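Local coordinates for myosin-I heavy chain (Dictyostelium discoideum, PDB 5EJY), which is an actin-based motor with ATPase activity, involved in the early steps of phagocytosis and adhesion, and here seen in its first MyTH4-FERM tail region, at residues Y423-N437 against D440-Y452. Numbering follows the deposited sequence.
Sequences YPKNFVLALNVNGIN and DPATSKMLESVKY
I436 and V450 face each other as an antiparallel hydrogen-bonded pair in the last hairpin of a four-stranded beta meander (410-415, 426-432, 435-440, 445-450). The meander belongs to the C-terminal, PH-like lobe of the FERM domain, whose closing helix is 484-499. I436 N donates to V450 O at 2.7 Å, in the carbonyl plane, and V450 N answers to I436 O. Their CB atoms meet on the same face of the sheet.

Y452 follows the strand and turns its ring back over the first segment. I436 N lies over one ring face, and I436 CG1 approaches CE1 of Y452 to 3.5 Å. N432 O lies in the ring plane at the edge and accepts from Y452 OH at 2.8 Å. G435 N reaches the same oxygen from the opposite face of its carbonyl plane, closing the type I turn N432-G435. Y452 also touches S495 and L498 of the closing helix. A leucine in place of Y452 would probably leave N432 O without its hydroxyl donor and open a gap beside I436 CG1.

On the other face, N437 holds CG beside its backbone N (chi1 -52°), which turns ND2 back to A430 O on the neighbouring strand, 2.9 Å away. N437 OD1 lies 3.3 Å from S449 OG, a weak hydrogen bond at most. M446, bent at chi2, lays SD 3.7 Å from N437 CB.

At the end of the hairpin away from Y452, L447 CD1 ends against P424 CD of the proline ring. E448 OE1 lies at the Y423 ring edge, in its plane; the hydrogen bond from Y423 OH is modelled too short for its length to be trusted. A water donates to both N426 O and D440 OD1.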
ATOM      1  N   TYR A 423     -17.138 -19.236 -23.892  1.00 36.46           N
ATOM      2  CA  TYR A 423     -16.022 -19.610 -23.020  1.00 35.14           C
ATOM      3  C   TYR A 423     -16.463 -20.445 -21.835  1.00 37.44           C
ATOM      4  O   TYR A 423     -17.604 -20.352 -21.398  1.00 39.22           O
ATOM      5  CB  TYR A 423     -15.308 -18.351 -22.520  1.00 27.20           C
ATOM      6  CG  TYR A 423     -15.340 -17.260 -23.547  1.00 28.92           C
ATOM      7  CD1 TYR A 423     -14.591 -17.362 -24.710  1.00 27.05           C
ATOM      8  CD2 TYR A 423     -16.157 -16.152 -23.384  1.00 29.33           C
ATOM      9  CE1 TYR A 423     -14.629 -16.373 -25.663  1.00 30.95           C
ATOM     10  CE2 TYR A 423     -16.205 -15.159 -24.336  1.00 30.52           C
ATOM     11  CZ  TYR A 423     -15.444 -15.278 -25.474  1.00 32.90           C
ATOM     12  OH  TYR A 423     -15.494 -14.291 -26.424  1.00 38.84           O
ATOM     13  N   PRO A 424     -15.546 -21.269 -21.310  1.00 29.99           N
ATOM     14  CA  PRO A 424     -15.734 -21.989 -20.050  1.00 31.71           C
ATOM     15  C   PRO A 424     -15.956 -21.009 -18.904  1.00 37.54           C
ATOM     16  O   PRO A 424     -15.516 -19.855 -18.992  1.00 34.43           O
ATOM     17  CB  PRO A 424     -14.403 -22.723 -19.868  1.00 37.56           C
ATOM     18  CG  PRO A 424     -13.854 -22.850 -21.253  1.00 40.06           C
ATOM     19  CD  PRO A 424     -14.259 -21.591 -21.945  1.00 39.41           C
ATOM     20  N   LYS A 425     -16.622 -21.468 -17.849  1.00 35.41           N
ATOM     21  CA  LYS A 425     -16.988 -20.617 -16.724  1.00 37.23           C
ATOM     22  C   LYS A 425     -15.758 -20.024 -16.061  1.00 33.76           C
ATOM     23  O   LYS A 425     -15.767 -18.867 -15.634  1.00 32.44           O
ATOM     24  CB  LYS A 425     -17.772 -21.406 -15.675  1.00 39.92           C
ATOM     25  CG  LYS A 425     -17.666 -20.801 -14.278  1.00 46.10           C
ATOM     26  CD  LYS A 425     -18.407 -21.603 -13.220  1.00 55.18           C
ATOM     27  CE  LYS A 425     -18.143 -21.020 -11.836  1.00 60.06           C
ATOM     28  NZ  LYS A 425     -18.803 -21.800 -10.752  1.00 65.49           N
ATOM     29  N   ASN A 426     -14.715 -20.836 -15.946  1.00 35.82           N
ATOM     30  CA  ASN A 426     -13.467 -20.390 -15.349  1.00 34.69           C
ATOM     31  C   ASN A 426     -12.434 -20.170 -16.433  1.00 35.21           C
ATOM     32  O   ASN A 426     -12.184 -21.049 -17.256  1.00 33.89           O
ATOM     33  CB  ASN A 426     -12.961 -21.405 -14.321  1.00 39.49           C
ATOM     34  CG  ASN A 426     -13.988 -21.707 -13.251  1.00 41.28           C
ATOM     35  OD1 ASN A 426     -14.090 -20.998 -12.247  1.00 42.00           O
ATOM     36  ND2 ASN A 426     -14.762 -22.764 -13.462  1.00 44.90           N
ATOM     37  N   PHE A 427     -11.843 -18.982 -16.449  1.00 32.01           N
ATOM     38  CA  PHE A 427     -10.846 -18.669 -17.450  1.00 23.85           C
ATOM     39  C   PHE A 427      -9.820 -17.698 -16.855  1.00 25.45           C
ATOM     40  O   PHE A 427      -9.947 -17.266 -15.706  1.00 24.28           O
ATOM     41  CB  PHE A 427     -11.508 -18.053 -18.685  1.00 23.03           C
ATOM     42  CG  PHE A 427     -12.321 -16.816 -18.389  1.00 25.39           C
ATOM     43  CD1 PHE A 427     -13.613 -16.920 -17.897  1.00 29.11           C
ATOM     44  CD2 PHE A 427     -11.789 -15.551 -18.594  1.00 23.48           C
ATOM     45  CE1 PHE A 427     -14.365 -15.784 -17.617  1.00 28.42           C
ATOM     46  CE2 PHE A 427     -12.524 -14.408 -18.316  1.00 24.23           C
ATOM     47  CZ  PHE A 427     -13.822 -14.523 -17.825  1.00 27.65           C
ATOM     48  N   VAL A 428      -8.816 -17.369 -17.649  1.00 24.21           N
ATOM     49  CA  VAL A 428      -7.777 -16.433 -17.224  1.00 23.03           C
ATOM     50  C   VAL A 428      -7.814 -15.298 -18.229  1.00 26.24           C
ATOM     51  O   VAL A 428      -7.975 -15.530 -19.431  1.00 25.09           O
ATOM     52  CB  VAL A 428      -6.397 -17.114 -17.243  1.00 24.99           C
ATOM     53  CG1 VAL A 428      -5.261 -16.080 -17.188  1.00 23.00           C
ATOM     54  CG2 VAL A 428      -6.277 -18.118 -16.092  1.00 30.76           C
ATOM     55  N   LEU A 429      -7.739 -14.067 -17.751  1.00 21.77           N
ATOM     56  CA  LEU A 429      -7.455 -12.960 -18.651  1.00 21.46           C
ATOM     57  C   LEU A 429      -5.952 -12.730 -18.620  1.00 27.27           C
ATOM     58  O   LEU A 429      -5.367 -12.499 -17.557  1.00 25.70           O
ATOM     59  CB  LEU A 429      -8.210 -11.696 -18.256  1.00 24.56           C
ATOM     60  CG  LEU A 429      -9.726 -11.757 -18.460  1.00 26.35           C
ATOM     61  CD1 LEU A 429     -10.389 -10.419 -18.152  1.00 22.94           C
ATOM     62  CD2 LEU A 429     -10.037 -12.183 -19.902  1.00 26.50           C
ATOM     63  N   ALA A 430      -5.321 -12.839 -19.780  1.00 21.78           N
ATOM     64  CA  ALA A 430      -3.894 -12.591 -19.894  1.00 24.62           C
ATOM     65  C   ALA A 430      -3.719 -11.317 -20.706  1.00 28.27           C
ATOM     66  O   ALA A 430      -3.974 -11.307 -21.913  1.00 27.65           O
ATOM     67  CB  ALA A 430      -3.211 -13.775 -20.574  1.00 24.26           C
ATOM     68  N   LEU A 431      -3.328 -10.227 -20.044  1.00 26.11           N
ATOM     69  CA  LEU A 431      -3.229  -8.936 -20.725  1.00 24.06           C
ATOM     70  C   LEU A 431      -1.783  -8.577 -21.085  1.00 26.83           C
ATOM     71  O   LEU A 431      -0.864  -8.708 -20.269  1.00 25.86           O
ATOM     72  CB  LEU A 431      -3.872  -7.805 -19.903  1.00 23.02           C
ATOM     73  CG  LEU A 431      -5.384  -7.866 -19.645  1.00 28.84           C
ATOM     74  CD1 LEU A 431      -5.681  -8.897 -18.572  1.00 23.70           C
ATOM     75  CD2 LEU A 431      -5.928  -6.506 -19.244  1.00 24.97           C
ATOM     76  N   ASN A 432      -1.587  -8.145 -22.325  1.00 28.30           N
ATOM     77  CA  ASN A 432      -0.279  -7.682 -22.775  1.00 27.38           C
ATOM     78  C   ASN A 432      -0.494  -6.577 -23.798  1.00 27.81           C
ATOM     79  O   ASN A 432      -1.631  -6.128 -23.988  1.00 26.89           O
ATOM     80  CB  ASN A 432       0.555  -8.842 -23.331  1.00 28.61           C
ATOM     81  CG  ASN A 432      -0.145  -9.580 -24.463  1.00 34.51           C
ATOM     82  OD1 ASN A 432      -0.949  -9.002 -25.181  1.00 32.69           O
ATOM     83  ND2 ASN A 432       0.161 -10.859 -24.618  1.00 39.19           N
ATOM     84  N   VAL A 433       0.568  -6.120 -24.453  1.00 24.21           N
ATOM     85  CA  VAL A 433       0.417  -5.024 -25.411  1.00 29.91           C
ATOM     86  C   VAL A 433      -0.424  -5.424 -26.627  1.00 27.91           C
ATOM     87  O   VAL A 433      -0.919  -4.564 -27.348  1.00 33.55           O
ATOM     88  CB  VAL A 433       1.782  -4.475 -25.891  1.00 34.50           C
ATOM     89  CG1 VAL A 433       2.548  -3.845 -24.715  1.00 29.79           C
ATOM     90  CG2 VAL A 433       2.594  -5.585 -26.569  1.00 35.51           C
ATOM     91  N   ASN A 434      -0.602  -6.725 -26.835  1.00 32.68           N
ATOM     92  CA  ASN A 434      -1.370  -7.223 -27.982  1.00 31.49           C
ATOM     93  C   ASN A 434      -2.871  -7.318 -27.764  1.00 36.96           C
ATOM     94  O   ASN A 434      -3.616  -7.565 -28.715  1.00 32.33           O
ATOM     95  CB  ASN A 434      -0.858  -8.595 -28.406  1.00 37.13           C
ATOM     96  CG  ASN A 434       0.556  -8.540 -28.902  1.00 42.26           C
ATOM     97  OD1 ASN A 434       0.960  -7.553 -29.514  1.00 40.62           O
ATOM     98  ND2 ASN A 434       1.327  -9.585 -28.630  1.00 48.92           N
ATOM     99  N   GLY A 435      -3.316  -7.143 -26.523  1.00 31.89           N
ATOM    100  CA  GLY A 435      -4.734  -7.242 -26.226  1.00 32.01           C
ATOM    101  C   GLY A 435      -5.101  -7.924 -24.924  1.00 30.91           C
ATOM    102  O   GLY A 435      -4.237  -8.325 -24.134  1.00 29.30           O
ATOM    103  N   ILE A 436      -6.406  -8.021 -24.693  1.00 26.68           N
ATOM    104  CA  ILE A 436      -6.949  -8.729 -23.548  1.00 25.35           C
ATOM    105  C   ILE A 436      -7.280 -10.147 -23.962  1.00 32.47           C
ATOM    106  O   ILE A 436      -8.281 -10.397 -24.634  1.00 30.29           O
ATOM    107  CB  ILE A 436      -8.220  -8.042 -23.028  1.00 29.33           C
ATOM    108  CG1 ILE A 436      -7.923  -6.572 -22.705  1.00 28.09           C
ATOM    109  CG2 ILE A 436      -8.746  -8.779 -21.799  1.00 28.16           C
ATOM    110  CD1 ILE A 436      -9.152  -5.725 -22.485  1.00 29.13           C
ATOM    111  N   ASN A 437      -6.440 -11.079 -23.551  1.00 26.68           N
ATOM    112  CA  ASN A 437      -6.544 -12.447 -24.024  1.00 31.63           C
ATOM    113  C   ASN A 437      -7.291 -13.382 -23.084  1.00 32.60           C
ATOM    114  O   ASN A 437      -6.976 -13.497 -21.900  1.00 26.34           O
ATOM    115  CB  ASN A 437      -5.149 -12.980 -24.348  1.00 31.60           C
ATOM    116  CG  ASN A 437      -4.391 -12.054 -25.276  1.00 37.90           C
ATOM    117  OD1 ASN A 437      -4.765 -11.896 -26.436  1.00 38.47           O
ATOM    118  ND2 ASN A 437      -3.337 -11.412 -24.765  1.00 34.09           N
ATOM    119  N   ASP A 440      -7.687 -20.444 -21.553  1.00 27.36           N
ATOM    120  CA  ASP A 440      -8.281 -21.546 -20.812  1.00 28.53           C
ATOM    121  C   ASP A 440      -7.193 -22.360 -20.142  1.00 28.86           C
ATOM    122  O   ASP A 440      -6.453 -23.084 -20.814  1.00 31.95           O
ATOM    123  CB  ASP A 440      -9.096 -22.446 -21.745  1.00 26.22           C
ATOM    124  CG  ASP A 440      -9.838 -23.527 -20.999  1.00 33.74           C
ATOM    125  OD1 ASP A 440      -9.592 -23.696 -19.787  1.00 31.78           O
ATOM    126  OD2 ASP A 440     -10.675 -24.212 -21.624  1.00 37.12           O
ATOM    127  N   PRO A 441      -7.102 -22.268 -18.808  1.00 31.49           N
ATOM    128  CA  PRO A 441      -6.030 -22.957 -18.079  1.00 35.35           C
ATOM    129  C   PRO A 441      -6.207 -24.478 -18.089  1.00 38.61           C
ATOM    130  O   PRO A 441      -5.248 -25.207 -17.845  1.00 39.32           O
ATOM    131  CB  PRO A 441      -6.153 -22.387 -16.656  1.00 34.78           C
ATOM    132  CG  PRO A 441      -7.565 -21.943 -16.544  1.00 35.27           C
ATOM    133  CD  PRO A 441      -7.968 -21.477 -17.916  1.00 32.02           C
ATOM    134  N   ALA A 442      -7.415 -24.949 -18.392  1.00 38.12           N
ATOM    135  CA  ALA A 442      -7.684 -26.386 -18.435  1.00 37.05           C
ATOM    136  C   ALA A 442      -7.067 -27.050 -19.660  1.00 35.68           C
ATOM    137  O   ALA A 442      -6.700 -28.222 -19.613  1.00 42.83           O
ATOM    138  CB  ALA A 442      -9.188 -26.659 -18.387  1.00 36.37           C
ATOM    139  N   THR A 443      -6.955 -26.299 -20.754  1.00 34.05           N
ATOM    140  CA  THR A 443      -6.427 -26.832 -22.011  1.00 37.69           C
ATOM    141  C   THR A 443      -5.140 -26.144 -22.446  1.00 41.98           C
ATOM    142  O   THR A 443      -4.556 -26.492 -23.475  1.00 41.09           O
ATOM    143  CB  THR A 443      -7.430 -26.636 -23.145  1.00 39.21           C
ATOM    144  OG1 THR A 443      -7.676 -25.232 -23.312  1.00 34.92           O
ATOM    145  CG2 THR A 443      -8.739 -27.362 -22.837  1.00 37.69           C
ATOM    146  N   SER A 444      -4.719 -25.149 -21.674  1.00 36.63           N
ATOM    147  CA  SER A 444      -3.560 -24.338 -22.015  1.00 34.74           C
ATOM    148  C   SER A 444      -3.656 -23.683 -23.388  1.00 37.41           C
ATOM    149  O   SER A 444      -2.662 -23.613 -24.113  1.00 38.19           O
ATOM    150  CB  SER A 444      -2.275 -25.168 -21.923  1.00 38.06           C
ATOM    151  OG  SER A 444      -2.152 -25.736 -20.637  1.00 37.78           O
ATOM    152  N   LYS A 445      -4.839 -23.185 -23.738  1.00 33.94           N
ATOM    153  CA  LYS A 445      -5.023 -22.543 -25.031  1.00 34.12           C
ATOM    154  C   LYS A 445      -5.689 -21.182 -24.926  1.00 32.77           C
ATOM    155  O   LYS A 445      -6.610 -20.987 -24.128  1.00 32.66           O
ATOM    156  CB  LYS A 445      -5.858 -23.447 -25.951  1.00 37.14           C
ATOM    157  CG  LYS A 445      -5.213 -24.788 -26.222  1.00 39.89           C
ATOM    158  CD  LYS A 445      -6.029 -25.617 -27.186  1.00 47.75           C
ATOM    159  CE  LYS A 445      -5.340 -26.938 -27.491  1.00 48.51           C
ATOM    160  NZ  LYS A 445      -6.091 -27.699 -28.529  1.00 61.59           N
ATOM    161  N   MET A 446      -5.222 -20.249 -25.747  1.00 30.52           N
ATOM    162  CA  MET A 446      -5.871 -18.962 -25.926  1.00 31.70           C
ATOM    163  C   MET A 446      -7.154 -19.156 -26.718  1.00 39.30           C
ATOM    164  O   MET A 446      -7.184 -19.915 -27.694  1.00 36.19           O
ATOM    165  CB  MET A 446      -4.964 -18.007 -26.700  1.00 35.01           C
ATOM    166  CG  MET A 446      -3.698 -17.604 -25.961  1.00 35.01           C
ATOM    167  SD  MET A 446      -4.071 -16.519 -24.566  1.00 36.40           S
ATOM    168  CE  MET A 446      -2.430 -16.296 -23.854  1.00 31.95           C
ATOM    169  N   LEU A 447      -8.207 -18.458 -26.310  1.00 33.54           N
ATOM    170  CA  LEU A 447      -9.519 -18.628 -26.939  1.00 35.42           C
ATOM    171  C   LEU A 447      -9.917 -17.427 -27.778  1.00 37.80           C
ATOM    172  O   LEU A 447     -10.589 -17.574 -28.800  1.00 38.56           O
ATOM    173  CB  LEU A 447     -10.584 -18.897 -25.881  1.00 29.02           C
ATOM    174  CG  LEU A 447     -10.411 -20.168 -25.058  1.00 30.83           C
ATOM    175  CD1 LEU A 447     -11.559 -20.287 -24.079  1.00 31.25           C
ATOM    176  CD2 LEU A 447     -10.327 -21.404 -25.959  1.00 32.52           C
ATOM    177  N   GLU A 448      -9.497 -16.238 -27.353  1.00 31.75           N
ATOM    178  CA  GLU A 448      -9.896 -15.009 -28.022  1.00 31.36           C
ATOM    179  C   GLU A 448      -8.990 -13.872 -27.611  1.00 36.06           C
ATOM    180  O   GLU A 448      -8.513 -13.841 -26.480  1.00 33.91           O
ATOM    181  CB  GLU A 448     -11.346 -14.669 -27.656  1.00 36.58           C
ATOM    182  CG  GLU A 448     -11.927 -13.496 -28.416  1.00 36.54           C
ATOM    183  CD  GLU A 448     -13.452 -13.522 -28.441  1.00 47.56           C
ATOM    184  OE1 GLU A 448     -14.033 -14.629 -28.350  1.00 42.16           O
ATOM    185  OE2 GLU A 448     -14.065 -12.434 -28.543  1.00 49.01           O
ATOM    186  N   SER A 449      -8.737 -12.948 -28.532  1.00 33.48           N
ATOM    187  CA  SER A 449      -7.969 -11.745 -28.218  1.00 36.70           C
ATOM    188  C   SER A 449      -8.872 -10.525 -28.285  1.00 36.78           C
ATOM    189  O   SER A 449      -9.241 -10.066 -29.370  1.00 45.43           O
ATOM    190  CB  SER A 449      -6.789 -11.566 -29.177  1.00 42.77           C
ATOM    191  OG  SER A 449      -6.152 -10.311 -28.959  1.00 40.90           O
ATOM    192  N   VAL A 450      -9.240 -10.011 -27.121  1.00 28.63           N
ATOM    193  CA  VAL A 450     -10.140  -8.876 -27.033  1.00 25.63           C
ATOM    194  C   VAL A 450      -9.364  -7.572 -27.175  1.00 28.88           C
ATOM    195  O   VAL A 450      -8.277  -7.422 -26.609  1.00 28.41           O
ATOM    196  CB  VAL A 450     -10.937  -8.912 -25.714  1.00 29.98           C
ATOM    197  CG1 VAL A 450     -11.847  -7.700 -25.605  1.00 29.70           C
ATOM    198  CG2 VAL A 450     -11.749 -10.209 -25.637  1.00 29.48           C
ATOM    199  N   LYS A 451      -9.911  -6.637 -27.944  1.00 28.31           N
ATOM    200  CA  LYS A 451      -9.184  -5.410 -28.297  1.00 32.39           C
ATOM    201  C   LYS A 451      -9.351  -4.274 -27.291  1.00 27.87           C
ATOM    202  O   LYS A 451     -10.471  -3.953 -26.890  1.00 29.10           O
ATOM    203  CB  LYS A 451      -9.648  -4.903 -29.668  1.00 29.66           C
ATOM    204  CG  LYS A 451      -9.438  -5.869 -30.825  1.00 33.57           C
ATOM    205  CD  LYS A 451     -10.146  -5.329 -32.070  1.00 39.31           C
ATOM    206  CE  LYS A 451     -10.318  -6.403 -33.136  1.00 45.30           C
ATOM    207  NZ  LYS A 451      -9.010  -6.982 -33.547  1.00 44.40           N
ATOM    208  N   TYR A 452      -8.246  -3.629 -26.923  1.00 28.46           N
ATOM    209  CA  TYR A 452      -8.318  -2.407 -26.123  1.00 24.71           C
ATOM    210  C   TYR A 452      -9.111  -1.345 -26.866  1.00 29.28           C
ATOM    211  O   TYR A 452      -9.788  -0.516 -26.251  1.00 28.10           O
ATOM    212  CB  TYR A 452      -6.912  -1.868 -25.796  1.00 26.46           C
ATOM    213  CG  TYR A 452      -6.098  -2.784 -24.910  1.00 27.44           C
ATOM    214  CD1 TYR A 452      -6.438  -2.979 -23.574  1.00 28.46           C
ATOM    215  CD2 TYR A 452      -4.988  -3.455 -25.406  1.00 25.67           C
ATOM    216  CE1 TYR A 452      -5.683  -3.823 -22.749  1.00 25.54           C
ATOM    217  CE2 TYR A 452      -4.238  -4.294 -24.592  1.00 27.84           C
ATOM    218  CZ  TYR A 452      -4.595  -4.478 -23.266  1.00 25.40           C
ATOM    219  OH  TYR A 452      -3.849  -5.328 -22.472  1.00 24.85           O
TER
HETATM  220  O   HOH W   1     -11.205 -23.596 -17.708  1.00 34.65           O
HETATM  221  O   HOH W   2      -6.341  -7.684 -29.670  1.00 40.08           O